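Long-range contacts in adhesion G-protein coupled receptor G6 (Danio rerio, PDB 6V55), which is an adhesion G-protein coupled receptor, linked to myelination, whose calcium-binding, multidomain extracellular region probably takes part in cell adhesion and the control of signalling: residues V65-T69 / S86-M91; C449-F454 / R483-I487; P729-F733 / T761-H767. All coordinates share one frame; numbering follows the deposited sequence.

Contact 1 (V65-T69 / S86-M91)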
loop_
_atom_site.group_PDB
_atom_site.type_symbol
_atom_site.label_atom_id
_atom_site.label_comp_id
_atom_site.label_asym_id
_atom_site.label_seq_id
_atom_site.Cartn_x
_atom_site.Cartn_y
_atom_site.Cartn_z
ATOM N N VAL A 65 0.776 -0.060 -6.117
ATOM C CA VAL A 65 -0.282 0.770 -6.708
ATOM C C VAL A 65 -0.851 0.043 -7.921
ATOM O O VAL A 65 -0.132 -0.215 -8.895
ATOM C CB VAL A 65 0.216 2.164 -7.115
ATOM C CG1 VAL A 65 -0.946 2.978 -7.686
ATOM C CG2 VAL A 65 0.845 2.878 -5.931
ATOM N N LYS A 66 -2.148 -0.257 -7.877
ATOM C CA LYS A 66 -2.809 -1.104 -8.870
ATOM C C LYS A 66 -3.863 -0.284 -9.609
ATOM O O LYS A 66 -4.830 0.197 -9.006
ATOM C CB LYS A 66 -3.439 -2.332 -8.201
ATOM C CG LYS A 66 -3.280 -3.630 -8.977
ATOM C CD LYS A 66 -3.543 -4.869 -8.106
ATOM C CE LYS A 66 -5.026 -5.265 -8.029
ATOM N NZ LYS A 66 -5.322 -6.232 -6.887
ATOM N N THR A 67 -3.677 -0.108 -10.903
ATOM C CA THR A 67 -4.764 0.336 -11.751
ATOM C C THR A 67 -5.232 -0.852 -12.586
ATOM O O THR A 67 -4.820 -1.996 -12.362
ATOM C CB THR A 67 -4.336 1.534 -12.589
ATOM O OG1 THR A 67 -5.316 1.762 -13.609
ATOM C CG2 THR A 67 -2.967 1.310 -13.198
ATOM N N GLY A 68 -6.116 -0.589 -13.550
ATOM C CA GLY A 68 -6.748 -1.661 -14.304
ATOM C C GLY A 68 -5.821 -2.390 -15.253
ATOM O O GLY A 68 -6.116 -3.527 -15.637
ATOM N N THR A 69 -4.684 -1.779 -15.601
ATOM C CA THR A 69 -3.775 -2.324 -16.593
ATOM C C THR A 69 -2.345 -2.522 -16.105
ATOM O O THR A 69 -1.581 -3.222 -16.781
ATOM C CB THR A 69 -3.748 -1.422 -17.835
ATOM O OG1 THR A 69 -3.661 -0.056 -17.418
ATOM C CG2 THR A 69 -5.010 -1.620 -18.667
ATOM N N SER A 86 -5.235 6.378 -12.638
ATOM C CA SER A 86 -5.922 5.138 -12.988
ATOM C C SER A 86 -6.457 5.171 -14.416
ATOM O O SER A 86 -6.910 6.209 -14.908
ATOM C CB SER A 86 -7.078 4.875 -12.026
ATOM O OG SER A 86 -8.080 5.870 -12.169
ATOM N N THR A 87 -6.415 4.015 -15.075
ATOM C CA THR A 87 -6.901 3.929 -16.447
ATOM C C THR A 87 -8.418 3.755 -16.499
ATOM O O THR A 87 -9.073 4.271 -17.411
ATOM C CB THR A 87 -6.177 2.792 -17.170
ATOM O OG1 THR A 87 -6.379 1.567 -16.464
ATOM C CG2 THR A 87 -4.689 3.082 -17.189
ATOM N N GLY A 88 -8.993 3.053 -15.534
ATOM C CA GLY A 88 -10.426 3.031 -15.320
ATOM C C GLY A 88 -10.823 3.871 -14.123
ATOM O O GLY A 88 -10.141 4.834 -13.750
ATOM N N ASN A 89 -11.932 3.506 -13.499
ATOM C CA ASN A 89 -12.441 4.302 -12.398
ATOM C C ASN A 89 -12.057 3.759 -11.029
ATOM O O ASN A 89 -12.455 4.349 -10.020
ATOM C CB ASN A 89 -13.960 4.424 -12.493
ATOM C CG ASN A 89 -14.633 3.097 -12.585
ATOM O OD1 ASN A 89 -14.015 2.098 -12.959
ATOM N ND2 ASN A 89 -15.918 3.068 -12.258
ATOM N N VAL A 90 -11.310 2.656 -10.950
ATOM C CA VAL A 90 -10.877 2.116 -9.663
ATOM C C VAL A 90 -9.353 2.159 -9.562
ATOM O O VAL A 90 -8.644 1.688 -10.460
ATOM C CB VAL A 90 -11.387 0.685 -9.419
ATOM C CG1 VAL A 90 -11.378 0.421 -7.955
ATOM C CG2 VAL A 90 -12.800 0.505 -9.941
ATOM N N MET A 91 -8.855 2.716 -8.457
ATOM C CA MET A 91 -7.442 2.669 -8.098
ATOM C C MET A 91 -7.301 2.011 -6.730
ATOM O O MET A 91 -7.957 2.431 -5.773
ATOM C CB MET A 91 -6.827 4.067 -8.067
ATOM C CG MET A 91 -5.380 4.069 -7.610
ATOM S SD MET A 91 -4.264 4.122 -9.009
ATOM C CE MET A 91 -4.273 5.877 -9.282
#

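Contact 2 (C449-F454 / R483-I487)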
loop_
_atom_site.group_PDB
_atom_site.type_symbol
_atom_site.label_atom_id
_atom_site.label_comp_id
_atom_site.label_asym_id
_atom_site.label_seq_id
_atom_site.Cartn_x
_atom_site.Cartn_y
_atom_site.Cartn_z
ATOM N N CYS A 449 -1.325 -17.709 -7.613
ATOM C CA CYS A 449 -1.246 -18.194 -6.241
ATOM C C CYS A 449 -1.568 -17.042 -5.298
ATOM O O CYS A 449 -1.009 -15.951 -5.427
ATOM C CB CYS A 449 0.135 -18.756 -5.924
ATOM S SG CYS A 449 0.651 -20.185 -6.891
ATOM N N GLN A 450 -2.504 -17.270 -4.381
ATOM C CA GLN A 450 -2.931 -16.225 -3.468
ATOM C C GLN A 450 -1.844 -15.934 -2.445
ATOM O O GLN A 450 -0.940 -16.748 -2.219
ATOM C CB GLN A 450 -4.226 -16.628 -2.754
ATOM C CG GLN A 450 -5.437 -16.695 -3.674
ATOM C CD GLN A 450 -5.740 -15.359 -4.359
ATOM O OE1 GLN A 450 -5.325 -15.131 -5.495
ATOM N NE2 GLN A 450 -6.476 -14.484 -3.677
ATOM N N ALA A 451 -1.923 -14.735 -1.861
ATOM C CA ALA A 451 -1.093 -14.392 -0.714
ATOM C C ALA A 451 -1.382 -15.328 0.449
ATOM O O ALA A 451 -2.538 -15.683 0.691
ATOM C CB ALA A 451 -1.339 -12.954 -0.298
ATOM N N ASP A 452 -0.320 -15.755 1.145
ATOM C CA ASP A 452 -0.384 -16.934 2.010
ATOM C C ASP A 452 0.788 -16.931 2.990
ATOM O O ASP A 452 1.940 -16.775 2.569
ATOM C CB ASP A 452 -0.361 -18.209 1.155
ATOM C CG ASP A 452 -0.383 -19.469 1.990
ATOM O OD1 ASP A 452 -1.369 -19.632 2.745
ATOM O OD2 ASP A 452 0.569 -20.295 1.897
ATOM N N GLU A 453 0.506 -17.121 4.285
ATOM C CA GLU A 453 1.545 -17.140 5.322
ATOM C C GLU A 453 1.856 -18.589 5.698
ATOM O O GLU A 453 1.077 -19.237 6.407
ATOM C CB GLU A 453 1.111 -16.336 6.545
ATOM C CG GLU A 453 2.092 -16.353 7.740
ATOM C CD GLU A 453 1.822 -15.207 8.715
ATOM O OE1 GLU A 453 2.619 -14.996 9.673
ATOM O OE2 GLU A 453 0.808 -14.498 8.504
ATOM N N PHE A 454 2.995 -19.100 5.207
ATOM C CA PHE A 454 3.460 -20.429 5.601
ATOM C C PHE A 454 4.987 -20.479 5.545
ATOM O O PHE A 454 5.573 -20.131 4.511
ATOM C CB PHE A 454 2.880 -21.556 4.746
ATOM C CG PHE A 454 3.398 -22.916 5.143
ATOM C CD1 PHE A 454 3.093 -23.447 6.402
ATOM C CD2 PHE A 454 4.235 -23.630 4.294
ATOM C CE1 PHE A 454 3.597 -24.677 6.796
ATOM C CE2 PHE A 454 4.731 -24.861 4.672
ATOM C CZ PHE A 454 4.415 -25.385 5.927
ATOM N N ARG A 483 9.823 -19.132 -2.282
ATOM C CA ARG A 483 8.672 -19.984 -2.588
ATOM C C ARG A 483 8.240 -19.727 -4.025
ATOM O O ARG A 483 8.224 -18.579 -4.477
ATOM C CB ARG A 483 7.483 -19.730 -1.652
ATOM C CG ARG A 483 6.622 -20.945 -1.393
ATOM C CD ARG A 483 5.440 -20.631 -0.485
ATOM N NE ARG A 483 4.670 -21.820 -0.115
ATOM C CZ ARG A 483 3.482 -21.777 0.494
ATOM N NH1 ARG A 483 2.926 -20.601 0.783
ATOM N NH2 ARG A 483 2.844 -22.902 0.811
ATOM N N THR A 484 7.885 -20.796 -4.742
ATOM C CA THR A 484 7.534 -20.708 -6.156
ATOM C C THR A 484 6.071 -21.076 -6.357
ATOM O O THR A 484 5.594 -22.077 -5.805
ATOM C CB THR A 484 8.435 -21.615 -7.003
ATOM O OG1 THR A 484 9.802 -21.297 -6.728
ATOM C CG2 THR A 484 8.192 -21.399 -8.500
ATOM N N CYS A 485 5.360 -20.240 -7.110
ATOM C CA CYS A 485 4.014 -20.517 -7.604
ATOM C C CYS A 485 4.133 -21.412 -8.841
ATOM O O CYS A 485 4.473 -20.935 -9.927
ATOM C CB CYS A 485 3.317 -19.200 -7.934
ATOM S SG CYS A 485 1.610 -19.365 -8.485
ATOM N N MET A 486 3.828 -22.711 -8.692
ATOM C CA MET A 486 4.017 -23.728 -9.729
ATOM C C MET A 486 2.718 -24.036 -10.473
ATOM O O MET A 486 1.617 -23.774 -9.987
ATOM C CB MET A 486 4.534 -25.034 -9.126
ATOM C CG MET A 486 5.701 -24.874 -8.217
ATOM S SD MET A 486 7.233 -25.374 -8.993
ATOM C CE MET A 486 6.955 -27.139 -9.175
ATOM N N ILE A 487 2.862 -24.665 -11.643
ATOM C CA ILE A 487 1.730 -25.158 -12.430
ATOM C C ILE A 487 1.605 -26.671 -12.275
ATOM O O ILE A 487 2.513 -27.426 -12.659
ATOM C CB ILE A 487 1.871 -24.798 -13.907
ATOM C CG1 ILE A 487 1.799 -23.296 -14.051
ATOM C CG2 ILE A 487 0.783 -25.467 -14.723
ATOM C CD1 ILE A 487 2.346 -22.879 -15.306
HETATM O O HOH W 1 0.358 -22.726 2.039
#

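Contact 3 (P729-F733 / T761-H767)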
loop_
_atom_site.group_PDB
_atom_site.type_symbol
_atom_site.label_atom_id
_atom_site.label_comp_id
_atom_site.label_asym_id
_atom_site.label_seq_id
_atom_site.Cartn_x
_atom_site.Cartn_y
_atom_site.Cartn_z
ATOM N N PRO A 729 1.978 -4.242 55.597
ATOM C CA PRO A 729 2.998 -4.592 54.613
ATOM C C PRO A 729 4.009 -5.589 55.151
ATOM O O PRO A 729 4.347 -5.609 56.336
ATOM C CB PRO A 729 3.662 -3.244 54.315
ATOM C CG PRO A 729 3.529 -2.472 55.585
ATOM C CD PRO A 729 2.287 -2.973 56.286
ATOM N N GLN A 730 4.505 -6.421 54.239
ATOM C CA GLN A 730 5.612 -7.334 54.509
ATOM C C GLN A 730 6.749 -6.975 53.554
ATOM O O GLN A 730 6.595 -7.081 52.331
ATOM C CB GLN A 730 5.171 -8.787 54.343
ATOM C CG GLN A 730 6.098 -9.811 54.962
ATOM C CD GLN A 730 5.519 -11.213 54.896
ATOM O OE1 GLN A 730 5.988 -12.057 54.124
ATOM N NE2 GLN A 730 4.499 -11.473 55.715
ATOM N N CYS A 731 7.863 -6.498 54.107
ATOM C CA CYS A 731 9.048 -6.205 53.310
ATOM C C CYS A 731 9.688 -7.512 52.871
ATOM O O CYS A 731 9.985 -8.371 53.707
ATOM C CB CYS A 731 10.041 -5.379 54.122
ATOM S SG CYS A 731 9.563 -3.680 54.406
ATOM N N VAL A 732 9.900 -7.677 51.565
ATOM C CA VAL A 732 10.472 -8.911 51.044
ATOM C C VAL A 732 11.648 -8.603 50.125
ATOM O O VAL A 732 11.807 -7.477 49.639
ATOM C CB VAL A 732 9.410 -9.768 50.322
ATOM C CG1 VAL A 732 8.594 -10.533 51.352
ATOM C CG2 VAL A 732 8.505 -8.890 49.468
ATOM N N PHE A 733 12.516 -9.608 49.938
ATOM C CA PHE A 733 13.535 -9.582 48.895
ATOM C C PHE A 733 13.428 -10.820 48.008
ATOM O O PHE A 733 12.973 -11.882 48.446
ATOM C CB PHE A 733 14.987 -9.441 49.448
ATOM C CG PHE A 733 15.569 -10.719 49.998
ATOM C CD1 PHE A 733 15.232 -11.142 51.283
ATOM C CD2 PHE A 733 16.478 -11.488 49.252
ATOM C CE1 PHE A 733 15.756 -12.319 51.801
ATOM C CE2 PHE A 733 16.988 -12.675 49.763
ATOM C CZ PHE A 733 16.632 -13.084 51.046
ATOM N N THR A 761 6.064 2.327 51.624
ATOM C CA THR A 761 6.534 1.468 52.703
ATOM C C THR A 761 8.040 1.651 52.808
ATOM O O THR A 761 8.726 1.718 51.783
ATOM C CB THR A 761 6.158 -0.001 52.466
ATOM O OG1 THR A 761 4.740 -0.099 52.326
ATOM C CG2 THR A 761 6.573 -0.900 53.650
ATOM N N VAL A 762 8.538 1.794 54.039
ATOM C CA VAL A 762 9.966 1.856 54.320
ATOM C C VAL A 762 10.402 0.518 54.906
ATOM O O VAL A 762 9.793 0.023 55.861
ATOM C CB VAL A 762 10.286 3.021 55.274
ATOM C CG1 VAL A 762 11.730 2.963 55.768
ATOM C CG2 VAL A 762 10.020 4.348 54.581
ATOM N N CYS A 763 11.434 -0.080 54.316
ATOM C CA CYS A 763 12.047 -1.305 54.814
ATOM C C CYS A 763 13.447 -1.044 55.338
ATOM O O CYS A 763 14.245 -0.332 54.712
ATOM C CB CYS A 763 12.166 -2.366 53.728
ATOM S SG CYS A 763 10.643 -2.672 52.959
ATOM N N LEU A 764 13.746 -1.678 56.454
ATOM C CA LEU A 764 15.097 -1.797 56.970
ATOM C C LEU A 764 15.483 -3.257 56.760
ATOM O O LEU A 764 14.944 -4.145 57.427
ATOM C CB LEU A 764 15.145 -1.375 58.436
ATOM C CG LEU A 764 14.366 -0.084 58.752
ATOM C CD1 LEU A 764 14.277 0.166 60.252
ATOM C CD2 LEU A 764 14.946 1.135 58.025
ATOM N N CYS A 765 16.359 -3.506 55.783
ATOM C CA CYS A 765 16.905 -4.834 55.517
ATOM C C CYS A 765 18.367 -4.865 55.949
ATOM O O CYS A 765 19.079 -3.871 55.804
ATOM C CB CYS A 765 16.770 -5.217 54.035
ATOM S SG CYS A 765 15.043 -5.395 53.515
ATOM N N ASN A 766 18.811 -6.001 56.486
ATOM C CA ASN A 766 20.162 -6.125 57.021
ATOM C C ASN A 766 21.146 -6.686 56.007
ATOM O O ASN A 766 22.259 -7.055 56.388
ATOM C CB ASN A 766 20.157 -6.984 58.302
ATOM C CG ASN A 766 19.916 -8.479 58.037
ATOM O OD1 ASN A 766 19.291 -8.869 57.048
ATOM N ND2 ASN A 766 20.387 -9.319 58.960
ATOM N N HIS A 767 20.739 -6.812 54.746
ATOM C CA HIS A 767 21.625 -7.282 53.695
ATOM C C HIS A 767 21.372 -6.505 52.408
ATOM O O HIS A 767 20.300 -5.931 52.211
ATOM C CB HIS A 767 21.481 -8.799 53.455
ATOM C CG HIS A 767 20.139 -9.207 52.938
ATOM N ND1 HIS A 767 19.050 -9.393 53.764
ATOM C CD2 HIS A 767 19.707 -9.473 51.681
ATOM C CE1 HIS A 767 18.005 -9.753 53.040
ATOM N NE2 HIS A 767 18.377 -9.811 51.773
#

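Contact 1 (V65-T69 / S86-M91)
Thr67 OG1 takes the backbone N-H of Thr87 in an almost straight bond, N to OG1 2.9 Å with an angle of 174° at the hydrogen. A second group closes on the same oxygen, since Thr87 OG1 lies 3.1 Å from Thr67 OG1. Thr67 meets this pair because OG1 stands opposite its own backbone N (chi1 168°), and the two threonine side chains cross at about a right angle. Thr87 OG1 is also 3.3 Å from Thr69 OG1, a weak bond, and Thr69 is poorly ordered. On the buried flank the contact turns apolar. Val65 CG1 rests 3.8 Å from Met91 SD, and the methionine, bent at its last two torsions, also brings that sulfur to 4.0 Å from Lys66 O. Val65 and Met91 both pack on Ile45 of strand 41-51, in the other sheet, and Ser86 OG reaches the same strand by accepting the N-H of Val43. Backbone pairing between Lys66 and Glu92 begins where the loops end. The contact thus joins the ends of two neighbouring antiparallel strands, 62-66 and 90-96, at one end of the beta-sandwich of a CUB domain.

Contact 2 (C449-F454 / R483-I487)
Asp452 OD2 and Arg483 NH1 form a salt bridge, 2.6 Å long and nearly straight, with 172° at the hydrogen. The carboxylate oxygen uses its anti lone pair, directed away from OD1, and lies in the guanidinium plane; the two flat groups are nearly coplanar. Asp452 reaches the arginine because its carboxylate swings opposite the backbone N (chi1 178°), while Arg483 comes across from strand 480-488 on a chain stretched out from CG to NE. A water beside the bridge accepts from Arg483 NH2 at 2.8 Å, though it stands doubtfully close to Asp452 OD2. Arg483 NE gives its proton to Ala497 O, so all three guanidinium nitrogens have an acceptor. Above one face of the guanidinium lies Phe454, with CD2 3.8 Å from NH2 and the ring tilted, and Trp496 makes a cation-pi contact with the same arginine. Backbone carbonyls in the first segment are served by indoles, Gln450 O by Trp496 NE1 and Phe454 O by Trp460 NE1.

Farther along the same strand, the disulfide between Cys449 SG and Cys485 SG (2.0 Å) sews the segments together. Its dihedral of 89°, right-handed, is close to the relaxed value, and both cysteines are buried, with Cys449 against Trp496. Such a small disulfide-rich sheet is consistent with the hormone receptor domain of adhesion receptors. Two residues apart on strand 480-488 and three apart on the other segment, the disulfide and the salt bridge tie the 449-454 segment to the strand at two points. With an acceptor for each nitrogen the guanidinium is fixed in rotation, and the negative charge of Asp452 would tend to keep it protonated and in place.

Contact 3 (P729-F733 / T761-H767)
Cys731 and Cys763 are joined by a disulfide inside the GPS motif, the cysteine- and aromatic-rich end of the GAIN domain in adhesion receptors. Cys731 has more surface buried here than any other residue of the two segments. Its sulfur is 2.1 Å from Cys763 SG, and the dihedral of -87° makes the bridge left-handed. The two strands cross without hydrogen bonds between them, and the disulfide joins them where Cys731 CA and Cys763 CA come within 5.9 Å. Strand 760-765 belongs to the six-stranded sheet and bonds through Cys763 to Ile716; strand 730-735 pairs instead with strand 744-746 and, along Gln730 to Phe733, with an antiparallel strand of a bound peptide, consistent with the segment beyond the cleavage site, the tethered agonist of the family, staying in place after self-cleavage. Cys731 also touches Cys750, whose own disulfide goes to Cys765, so the two bridges lie close together.

Beside the disulfide, Pro729 CB sits 3.8 Å from Thr761 CG2, a methyl-to-ring packing; Thr761 OG1 turns to His720 NE2 for its hydrogen bond.

Beyond the disulfide, Phe733 and His767 make a T-shaped aromatic pair. The imidazole points its NE2-CE1 edge at the phenyl face, which covers it, with ring planes at 75° and centroids 4.3 Å apart. Phe733 turns its ring to receive that edge by setting CG between its backbone N and carbonyl carbon (chi1 78°). His767 opens the His-Leu-Thr sequence, consistent with the self-cleavage site of adhesion receptors. His767 NE2 stands over the middle of the ring, 3.4 Å from Phe733 CG and 3.8 Å from Phe733 CZ.

From the N terminus the three contacts follow in series, and none encloses or crosses another. Contact 1 closes a loop of 16 residues within the CUB domain, joining strands 62-66 and 90-96. After the pentraxin-like and SEA regions, contact 2 closes one of 28 residues, fastening the loop 449-454 to strand 480-488. Contact 3 closes one of 27 near the C-terminal end, tying strand 730-735 to strand 760-765. Contacts 1 and 2 lie near each other without touching, nearest atoms about 9 Å apart; a glycan attached to the protein has Gln56 and Ile59 of the CUB domain and Arg479 and Asn480 as neighbours. Contact 3 lies far off, its centre about 60 Å from that of contact 2.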